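Local structure of ubiquitin-conjugating enzyme E2 U (Homo sapiens, 1YRV) at residues Y84-V89 and E116-N121; V89-I94 and P98-H103; A149-L152 and L158-T161. The protein catalyses, through its UBC core domain, the covalent attachment of ubiquitin taken from an E1 enzyme to other proteins. All blocks are in the same frame, centred on the assembly; numbering follows the deposited sequence.

Contact 1: residues Y84-V89 and E116-N121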
loop_
_atom_site.group_PDB
_atom_site.type_symbol
_atom_site.label_atom_id
_atom_site.label_comp_id
_atom_site.label_asym_id
_atom_site.label_seq_id
_atom_site.Cartn_x
_atom_site.Cartn_y
_atom_site.Cartn_z
ATOM N N TYR A 84 4.123 -10.156 -13.235
ATOM C CA TYR A 84 3.663 -11.538 -13.163
ATOM C C TYR A 84 3.392 -11.800 -11.671
ATOM O O TYR A 84 2.659 -12.717 -11.310
ATOM C CB TYR A 84 4.729 -12.524 -13.635
ATOM C CG TYR A 84 4.810 -12.660 -15.132
ATOM C CD1 TYR A 84 3.720 -13.127 -15.871
ATOM C CD2 TYR A 84 5.917 -12.183 -15.824
ATOM C CE1 TYR A 84 3.731 -13.087 -17.264
ATOM C CE2 TYR A 84 5.933 -12.133 -17.199
ATOM C CZ TYR A 84 4.830 -12.586 -17.912
ATOM O OH TYR A 84 4.853 -12.511 -19.276
ATOM N N ALA A 85 3.994 -10.975 -10.817
ATOM C CA ALA A 85 3.876 -11.098 -9.377
ATOM C C ALA A 85 3.696 -9.748 -8.715
ATOM O O ALA A 85 4.291 -8.750 -9.146
ATOM C CB ALA A 85 5.123 -11.752 -8.814
ATOM N N PRO A 86 2.903 -9.715 -7.627
ATOM C CA PRO A 86 2.627 -8.491 -6.858
ATOM C C PRO A 86 3.813 -8.000 -6.037
ATOM O O PRO A 86 4.644 -8.778 -5.589
ATOM C CB PRO A 86 1.462 -8.891 -5.936
ATOM C CG PRO A 86 1.693 -10.408 -5.711
ATOM C CD PRO A 86 2.072 -10.845 -7.143
ATOM N N PRO A 87 3.912 -6.682 -5.825
ATOM C CA PRO A 87 5.043 -6.222 -5.022
ATOM C C PRO A 87 4.761 -6.626 -3.576
ATOM O O PRO A 87 3.698 -7.181 -3.280
ATOM C CB PRO A 87 5.023 -4.689 -5.221
ATOM C CG PRO A 87 3.558 -4.389 -5.443
ATOM C CD PRO A 87 3.062 -5.569 -6.287
ATOM N N VAL A 88 5.716 -6.418 -2.685
ATOM C CA VAL A 88 5.459 -6.705 -1.281
ATOM C C VAL A 88 5.304 -5.329 -0.618
ATOM O O VAL A 88 6.205 -4.484 -0.696
ATOM C CB VAL A 88 6.623 -7.406 -0.581
ATOM C CG1 VAL A 88 6.333 -7.470 0.921
ATOM C CG2 VAL A 88 6.830 -8.827 -1.138
ATOM N N VAL A 89 4.170 -5.105 0.025
ATOM C CA VAL A 89 3.923 -3.831 0.679
ATOM C C VAL A 89 3.998 -4.023 2.199
ATOM O O VAL A 89 3.448 -4.987 2.763
ATOM C CB VAL A 89 2.508 -3.257 0.294
ATOM C CG1 VAL A 89 2.179 -2.034 1.138
ATOM C CG2 VAL A 89 2.465 -2.899 -1.189
ATOM N N GLU A 116 -4.563 -15.795 -7.191
ATOM C CA GLU A 116 -5.678 -15.754 -8.109
ATOM C C GLU A 116 -6.249 -14.368 -8.241
ATOM O O GLU A 116 -6.969 -14.091 -9.192
ATOM C CB GLU A 116 -6.768 -16.714 -7.639
ATOM C CG GLU A 116 -6.278 -18.130 -7.343
ATOM C CD GLU A 116 -7.441 -19.114 -7.243
ATOM O OE1 GLU A 116 -8.213 -19.217 -8.228
ATOM O OE2 GLU A 116 -7.591 -19.781 -6.187
ATOM N N LYS A 117 -5.923 -13.501 -7.286
ATOM C CA LYS A 117 -6.416 -12.132 -7.283
ATOM C C LYS A 117 -5.477 -11.156 -7.964
ATOM O O LYS A 117 -5.898 -10.085 -8.363
ATOM C CB LYS A 117 -6.715 -11.668 -5.848
ATOM C CG LYS A 117 -8.178 -11.805 -5.429
ATOM C CD LYS A 117 -8.696 -13.212 -5.590
ATOM C CE LYS A 117 -10.232 -13.308 -5.343
ATOM N NZ LYS A 117 -11.055 -12.504 -6.339
ATOM N N TRP A 118 -4.213 -11.515 -8.122
ATOM C CA TRP A 118 -3.298 -10.620 -8.804
ATOM C C TRP A 118 -3.745 -10.449 -10.251
ATOM O O TRP A 118 -4.398 -11.315 -10.819
ATOM C CB TRP A 118 -1.882 -11.179 -8.766
ATOM C CG TRP A 118 -0.923 -10.368 -9.561
ATOM C CD1 TRP A 118 -0.206 -10.773 -10.660
ATOM C CD2 TRP A 118 -0.562 -9.006 -9.325
ATOM N NE1 TRP A 118 0.575 -9.748 -11.113
ATOM C CE2 TRP A 118 0.383 -8.646 -10.310
ATOM C CE3 TRP A 118 -0.946 -8.045 -8.370
ATOM C CZ2 TRP A 118 0.959 -7.383 -10.375
ATOM C CZ3 TRP A 118 -0.373 -6.780 -8.433
ATOM C CH2 TRP A 118 0.575 -6.463 -9.433
ATOM N N ASN A 119 -3.412 -9.316 -10.843
ATOM C CA ASN A 119 -3.795 -9.076 -12.223
ATOM C C ASN A 119 -2.675 -8.256 -12.856
ATOM O O ASN A 119 -2.217 -7.264 -12.278
ATOM C CB ASN A 119 -5.120 -8.311 -12.270
ATOM C CG ASN A 119 -5.732 -8.290 -13.649
ATOM O OD1 ASN A 119 -5.146 -7.790 -14.614
ATOM N ND2 ASN A 119 -6.922 -8.846 -13.757
ATOM N N THR A 120 -2.240 -8.646 -14.044
ATOM C CA THR A 120 -1.144 -7.916 -14.675
ATOM C C THR A 120 -1.529 -6.515 -15.106
ATOM O O THR A 120 -0.708 -5.760 -15.627
ATOM C CB THR A 120 -0.561 -8.660 -15.885
ATOM O OG1 THR A 120 -1.552 -8.735 -16.917
ATOM C CG2 THR A 120 -0.103 -10.057 -15.481
ATOM N N ASN A 121 -2.789 -6.176 -14.870
ATOM C CA ASN A 121 -3.313 -4.860 -15.202
ATOM C C ASN A 121 -3.050 -3.918 -14.068
ATOM O O ASN A 121 -3.273 -2.722 -14.195
ATOM C CB ASN A 121 -4.798 -4.930 -15.421
ATOM C CG ASN A 121 -5.148 -5.489 -16.764
ATOM O OD1 ASN A 121 -4.587 -6.507 -17.212
ATOM N ND2 ASN A 121 -6.079 -4.829 -17.436
#

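Contact 2: residues V89-I94 and P98-H103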
loop_
_atom_site.group_PDB
_atom_site.type_symbol
_atom_site.label_atom_id
_atom_site.label_comp_id
_atom_site.label_asym_id
_atom_site.label_seq_id
_atom_site.Cartn_x
_atom_site.Cartn_y
_atom_site.Cartn_z
ATOM N N VAL A 89 4.170 -5.105 0.025
ATOM C CA VAL A 89 3.923 -3.831 0.679
ATOM C C VAL A 89 3.998 -4.023 2.199
ATOM O O VAL A 89 3.448 -4.987 2.763
ATOM C CB VAL A 89 2.508 -3.257 0.294
ATOM C CG1 VAL A 89 2.179 -2.034 1.138
ATOM C CG2 VAL A 89 2.465 -2.899 -1.189
ATOM N N LYS A 90 4.697 -3.103 2.844
ATOM C CA LYS A 90 4.826 -3.134 4.275
ATOM C C LYS A 90 4.710 -1.755 4.865
ATOM O O LYS A 90 5.135 -0.763 4.261
ATOM C CB LYS A 90 6.159 -3.729 4.682
ATOM C CG LYS A 90 6.218 -5.221 4.507
ATOM C CD LYS A 90 7.625 -5.742 4.752
ATOM C CE LYS A 90 7.675 -7.261 4.555
ATOM N NZ LYS A 90 6.645 -7.957 5.438
ATOM N N PHE A 91 4.113 -1.710 6.055
ATOM C CA PHE A 91 3.954 -0.472 6.795
ATOM C C PHE A 91 5.267 -0.211 7.505
ATOM O O PHE A 91 5.749 -1.062 8.230
ATOM C CB PHE A 91 2.835 -0.625 7.813
ATOM C CG PHE A 91 1.575 0.008 7.387
ATOM C CD1 PHE A 91 1.362 1.344 7.625
ATOM C CD2 PHE A 91 0.612 -0.722 6.701
ATOM C CE1 PHE A 91 0.221 1.960 7.174
ATOM C CE2 PHE A 91 -0.543 -0.115 6.240
ATOM C CZ PHE A 91 -0.743 1.227 6.483
ATOM N N ILE A 92 5.847 0.962 7.291
ATOM C CA ILE A 92 7.108 1.295 7.928
ATOM C C ILE A 92 6.974 1.135 9.441
ATOM O O ILE A 92 7.831 0.518 10.089
ATOM C CB ILE A 92 7.544 2.731 7.551
ATOM C CG1 ILE A 92 8.112 2.720 6.130
ATOM C CG2 ILE A 92 8.567 3.257 8.545
ATOM C CD1 ILE A 92 7.944 4.008 5.370
ATOM N N THR A 93 5.892 1.678 10.004
ATOM C CA THR A 93 5.639 1.555 11.438
ATOM C C THR A 93 4.305 0.862 11.619
ATOM O O THR A 93 3.269 1.418 11.272
ATOM C CB THR A 93 5.581 2.915 12.133
ATOM O OG1 THR A 93 6.719 3.692 11.754
ATOM C CG2 THR A 93 5.627 2.731 13.625
ATOM N N ILE A 94 4.345 -0.363 12.147
ATOM C CA ILE A 94 3.141 -1.149 12.364
ATOM C C ILE A 94 2.065 -0.255 12.944
ATOM O O ILE A 94 2.256 0.338 14.004
ATOM C CB ILE A 94 3.407 -2.311 13.319
ATOM C CG1 ILE A 94 4.375 -3.301 12.660
ATOM C CG2 ILE A 94 2.099 -2.980 13.701
ATOM C CD1 ILE A 94 4.809 -4.428 13.570
ATOM N N PRO A 98 -7.176 -2.930 11.628
ATOM C CA PRO A 98 -7.836 -4.235 11.546
ATOM C C PRO A 98 -7.252 -5.220 10.524
ATOM O O PRO A 98 -7.284 -6.428 10.748
ATOM C CB PRO A 98 -9.283 -3.873 11.207
ATOM C CG PRO A 98 -9.432 -2.485 11.774
ATOM C CD PRO A 98 -8.136 -1.846 11.377
ATOM N N ASN A 99 -6.720 -4.723 9.410
ATOM C CA ASN A 99 -6.205 -5.625 8.396
ATOM C C ASN A 99 -4.696 -5.651 8.228
ATOM O O ASN A 99 -4.186 -6.354 7.356
ATOM C CB ASN A 99 -6.875 -5.312 7.061
ATOM C CG ASN A 99 -8.387 -5.276 7.170
ATOM O OD1 ASN A 99 -9.022 -4.334 6.713
ATOM N ND2 ASN A 99 -8.965 -6.288 7.792
ATOM N N VAL A 100 -3.976 -4.914 9.066
ATOM C CA VAL A 100 -2.527 -4.905 8.967
ATOM C C VAL A 100 -1.972 -5.874 9.993
ATOM O O VAL A 100 -2.286 -5.792 11.178
ATOM C CB VAL A 100 -1.961 -3.491 9.205
ATOM C CG1 VAL A 100 -0.460 -3.498 9.064
ATOM C CG2 VAL A 100 -2.584 -2.523 8.221
ATOM N N ASP A 101 -1.175 -6.825 9.522
ATOM C CA ASP A 101 -0.579 -7.814 10.401
ATOM C C ASP A 101 0.178 -7.072 11.488
ATOM O O ASP A 101 1.185 -6.418 11.217
ATOM C CB ASP A 101 0.400 -8.694 9.649
ATOM C CG ASP A 101 0.697 -9.972 10.391
ATOM O OD1 ASP A 101 0.062 -10.997 10.057
ATOM O OD2 ASP A 101 1.548 -9.947 11.313
ATOM N N PRO A 102 -0.274 -7.195 12.744
ATOM C CA PRO A 102 0.390 -6.501 13.850
ATOM C C PRO A 102 1.836 -6.931 14.056
ATOM O O PRO A 102 2.622 -6.205 14.670
ATOM C CB PRO A 102 -0.505 -6.827 15.034
ATOM C CG PRO A 102 -0.965 -8.240 14.711
ATOM C CD PRO A 102 -1.284 -8.154 13.241
ATOM N N HIS A 103 2.182 -8.093 13.498
ATOM C CA HIS A 103 3.521 -8.659 13.611
ATOM C C HIS A 103 4.420 -8.408 12.385
ATOM O O HIS A 103 5.628 -8.182 12.520
ATOM C CB HIS A 103 3.397 -10.165 13.884
ATOM C CG HIS A 103 4.567 -10.744 14.615
ATOM N ND1 HIS A 103 5.514 -11.535 14.001
ATOM C CD2 HIS A 103 4.979 -10.590 15.897
ATOM C CE1 HIS A 103 6.462 -11.840 14.870
ATOM N NE2 HIS A 103 6.163 -11.278 16.027
#

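Contact 3: residues A149-L152 and L158-T161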
loop_
_atom_site.group_PDB
_atom_site.type_symbol
_atom_site.label_atom_id
_atom_site.label_comp_id
_atom_site.label_asym_id
_atom_site.label_seq_id
_atom_site.Cartn_x
_atom_site.Cartn_y
_atom_site.Cartn_z
ATOM N N ALA A 149 -10.179 -3.941 15.270
ATOM C CA ALA A 149 -11.503 -4.114 14.654
ATOM C C ALA A 149 -12.604 -3.886 15.697
ATOM O O ALA A 149 -13.549 -3.100 15.502
ATOM C CB ALA A 149 -11.618 -5.524 14.070
ATOM N N ARG A 150 -12.464 -4.594 16.806
ATOM C CA ARG A 150 -13.402 -4.477 17.904
ATOM C C ARG A 150 -13.632 -2.996 18.278
ATOM O O ARG A 150 -14.762 -2.524 18.281
ATOM C CB ARG A 150 -12.852 -5.260 19.087
ATOM C CG ARG A 150 -13.723 -5.278 20.282
ATOM C CD ARG A 150 -13.275 -6.408 21.155
ATOM N NE ARG A 150 -12.013 -6.138 21.843
ATOM C CZ ARG A 150 -11.485 -6.990 22.718
ATOM N NH1 ARG A 150 -12.106 -8.147 22.968
ATOM N NH2 ARG A 150 -10.391 -6.667 23.400
ATOM N N ILE A 151 -12.567 -2.259 18.564
ATOM C CA ILE A 151 -12.711 -0.854 18.940
ATOM C C ILE A 151 -13.307 -0.004 17.837
ATOM O O ILE A 151 -14.001 0.996 18.094
ATOM C CB ILE A 151 -11.371 -0.233 19.314
ATOM C CG1 ILE A 151 -10.973 -0.730 20.700
ATOM C CG2 ILE A 151 -11.458 1.310 19.257
ATOM C CD1 ILE A 151 -9.630 -0.234 21.158
ATOM N N LEU A 152 -12.991 -0.380 16.602
ATOM C CA LEU A 152 -13.483 0.334 15.439
ATOM C C LEU A 152 -14.991 0.187 15.362
ATOM O O LEU A 152 -15.716 1.171 15.196
ATOM C CB LEU A 152 -12.832 -0.238 14.179
ATOM C CG LEU A 152 -13.366 0.255 12.832
ATOM C CD1 LEU A 152 -13.515 1.767 12.850
ATOM C CD2 LEU A 152 -12.402 -0.185 11.728
ATOM N N LEU A 158 -13.507 6.769 19.341
ATOM C CA LEU A 158 -12.446 6.358 20.240
ATOM C C LEU A 158 -11.323 5.822 19.374
ATOM O O LEU A 158 -10.152 6.146 19.570
ATOM C CB LEU A 158 -12.933 5.256 21.178
ATOM C CG LEU A 158 -11.819 4.490 21.894
ATOM C CD1 LEU A 158 -10.947 5.490 22.657
ATOM C CD2 LEU A 158 -12.404 3.447 22.818
ATOM N N TYR A 159 -11.703 4.979 18.422
ATOM C CA TYR A 159 -10.757 4.391 17.492
ATOM C C TYR A 159 -9.842 5.497 16.955
ATOM O O TYR A 159 -8.616 5.393 17.037
ATOM C CB TYR A 159 -11.502 3.720 16.334
ATOM C CG TYR A 159 -10.576 3.045 15.357
ATOM C CD1 TYR A 159 -10.069 1.772 15.606
ATOM C CD2 TYR A 159 -10.101 3.735 14.247
ATOM C CE1 TYR A 159 -9.098 1.217 14.778
ATOM C CE2 TYR A 159 -9.138 3.193 13.421
ATOM C CZ TYR A 159 -8.634 1.940 13.691
ATOM O OH TYR A 159 -7.638 1.434 12.893
ATOM N N ARG A 160 -10.444 6.555 16.416
ATOM C CA ARG A 160 -9.675 7.671 15.889
ATOM C C ARG A 160 -8.741 8.246 16.929
ATOM O O ARG A 160 -7.580 8.538 16.646
ATOM C CB ARG A 160 -10.590 8.797 15.392
ATOM C CG ARG A 160 -11.031 8.685 13.931
ATOM C CD ARG A 160 -11.342 10.081 13.351
ATOM N NE ARG A 160 -12.124 10.863 14.311
ATOM C CZ ARG A 160 -13.371 10.570 14.668
ATOM N NH1 ARG A 160 -13.981 9.520 14.125
ATOM N NH2 ARG A 160 -13.994 11.291 15.596
ATOM N N THR A 161 -9.254 8.422 18.138
ATOM C CA THR A 161 -8.450 8.992 19.211
ATOM C C THR A 161 -7.173 8.203 19.374
ATOM O O THR A 161 -6.101 8.770 19.582
ATOM C CB THR A 161 -9.215 8.977 20.534
ATOM O OG1 THR A 161 -10.237 9.982 20.500
ATOM C CG2 THR A 161 -8.272 9.247 21.693
#

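Contact 1: residues Y84-V89 and E116-N121
The indole of Trp118 has Pro86 and the carbonyl carbon of Ala85 over one face, with Pro86 N 3.8 Å above the ring plane and close to its centre. On the opposite face, toward the rim, is the backbone N of Thr120, two residues further along the indole's own segment. Pro86 makes the closest side-chain approach: its CB is 3.5 Å from Trp118 CE3 and forms a CH-pi contact with the six-membered ring, 3.9 Å from the centroid and 27° off the normal. Tyr84 O and Pro87 CD come in obliquely at the two ends of the ring system, the first 3.5 Å from Trp118 CD1 and the second 4.1 Å from Trp118 CH2. The ring reaches the proline run because CG stands anti to the backbone N (chi1 175°). At the polar corner, NE1 gives a hydrogen bond to Asn83 O, while Tyr122 brings a second ring against the indole at a shallow angle and Phe111 touches it as well. This is a worked example of proline-aromatic packing in the UBC fold, where a Pro-Pro pair leads into the last strand of the sheet, 88-91. With an alanine here, Pro86 CB would probably lose its aromatic partner and Asn83 O its donor, and a gap would open between the two loops. No hydrogen bond joins the two segments directly, so the 229 Å² buried between them rests on dispersion and CH-pi attraction, and the one polar group of the indole is satisfied just outside them.

Contact 2: residues V89-I94 and P98-H103
Phe91 and Val100 form the tight inner half of this contact. The methyls of Val100 come up to the phenyl, CG2 obliquely: CG2 lies 3.7 Å from Phe91 CE2 and CG1 3.8 Å from Phe91 CD2, the two side chains meeting at about a right angle. Val100 presents both branches in this way with CG1 anti to its backbone N (chi1 -179°). Both residues are buried and both also touch Leu135 of helix 124-135, so the pair joins strand 88-91, the 98-103 loop and that helix. Here the chain leaves the antiparallel sheet of the UBC fold and, after a short loop, enters the His-Pro-Asn sequence characteristic of E2 enzymes, His97-Pro98-Asn99, which leads toward Cys108, the predicted active-site cysteine; the backbone of Asn99 is in fact hydrogen-bonded to that of Cys108. The outer half is looser and lies largely at the surface. Ile94, Pro102 and His103 are all exposed, and what Ile94 meets is mainly main chain: its CG2 methyl is 3.4 Å from Pro102 O, while CD1 is modelled nearer still to the same oxygen, at a spacing too short to be relied on. No hydrogen bond links the segments. Within 98-103, Asp101 OD2 accepts from His103 N at 2.9 Å in an Asx turn. That donor arrives on the anti side, 29° out of the carboxylate plane, and the N-H...O angle is a bent 134°; Thr104 N is a second donor to the same oxygen.

Contact 3: residues A149-L152 and L158-T161
Leu158 and Ile151 face each other between two consecutive helices joined by a short turn, and the backbone N of Leu158 donates a hydrogen bond to Asp155 OD1 in that turn. The helices are 146-153 and 156-166, the final pair of the UBC fold, and they illustrate how apolar side chains fill the angle between two helices joined by a very short link. The backbones come closest at Leu152 and Tyr159, whose CA atoms are 5.3 Å apart. Tyr159 supplies the largest share of the interface: its CG stands anti to the backbone N (chi1 -178°), which brings the ring obliquely across Leu152. There Leu152 CB is 3.7 Å from Tyr159 CD1, and the CD1 methyl of the leucine rides over one face, 4.0 Å above the ring plane and toward the rim. Ile151 takes the edge of the ring, near its plane, instead of a face. Its CG2 methyl does all the close work, lying 3.8 Å from Tyr159 CB while also meeting Leu158 CG at 4.1 Å. The contact between the segments is apolar, and the phenol end of Tyr159 finds its polar partner further off, in a weak hydrogen bond between OH and Phe96 O; the same side chain also touches Val66. The tightest approach of all is made to main chain, where Ile151 CG2 reaches Tyr159 CA at 3.6 Å.

How the contacts relate
Contacts 1 and 2 divide strand 88-91 between them: they share Val89, their centres are 18 Å apart, and contact 2 falls within the stretch of chain that contact 1 closes. Contact 2 is the one near the predicted active site, since the side chain of Asp101 is about 5 Å from that of Cys108. It also touches contact 3, whose centre is 16 Å away, through Pro98: its CD is 3.6 Å from Tyr159 OH and its CG 3.8 Å from Leu152 CD2. Contacts 1 and 3 lie on opposite sides of the chain's centre, with centres 31 Å apart, and do not touch.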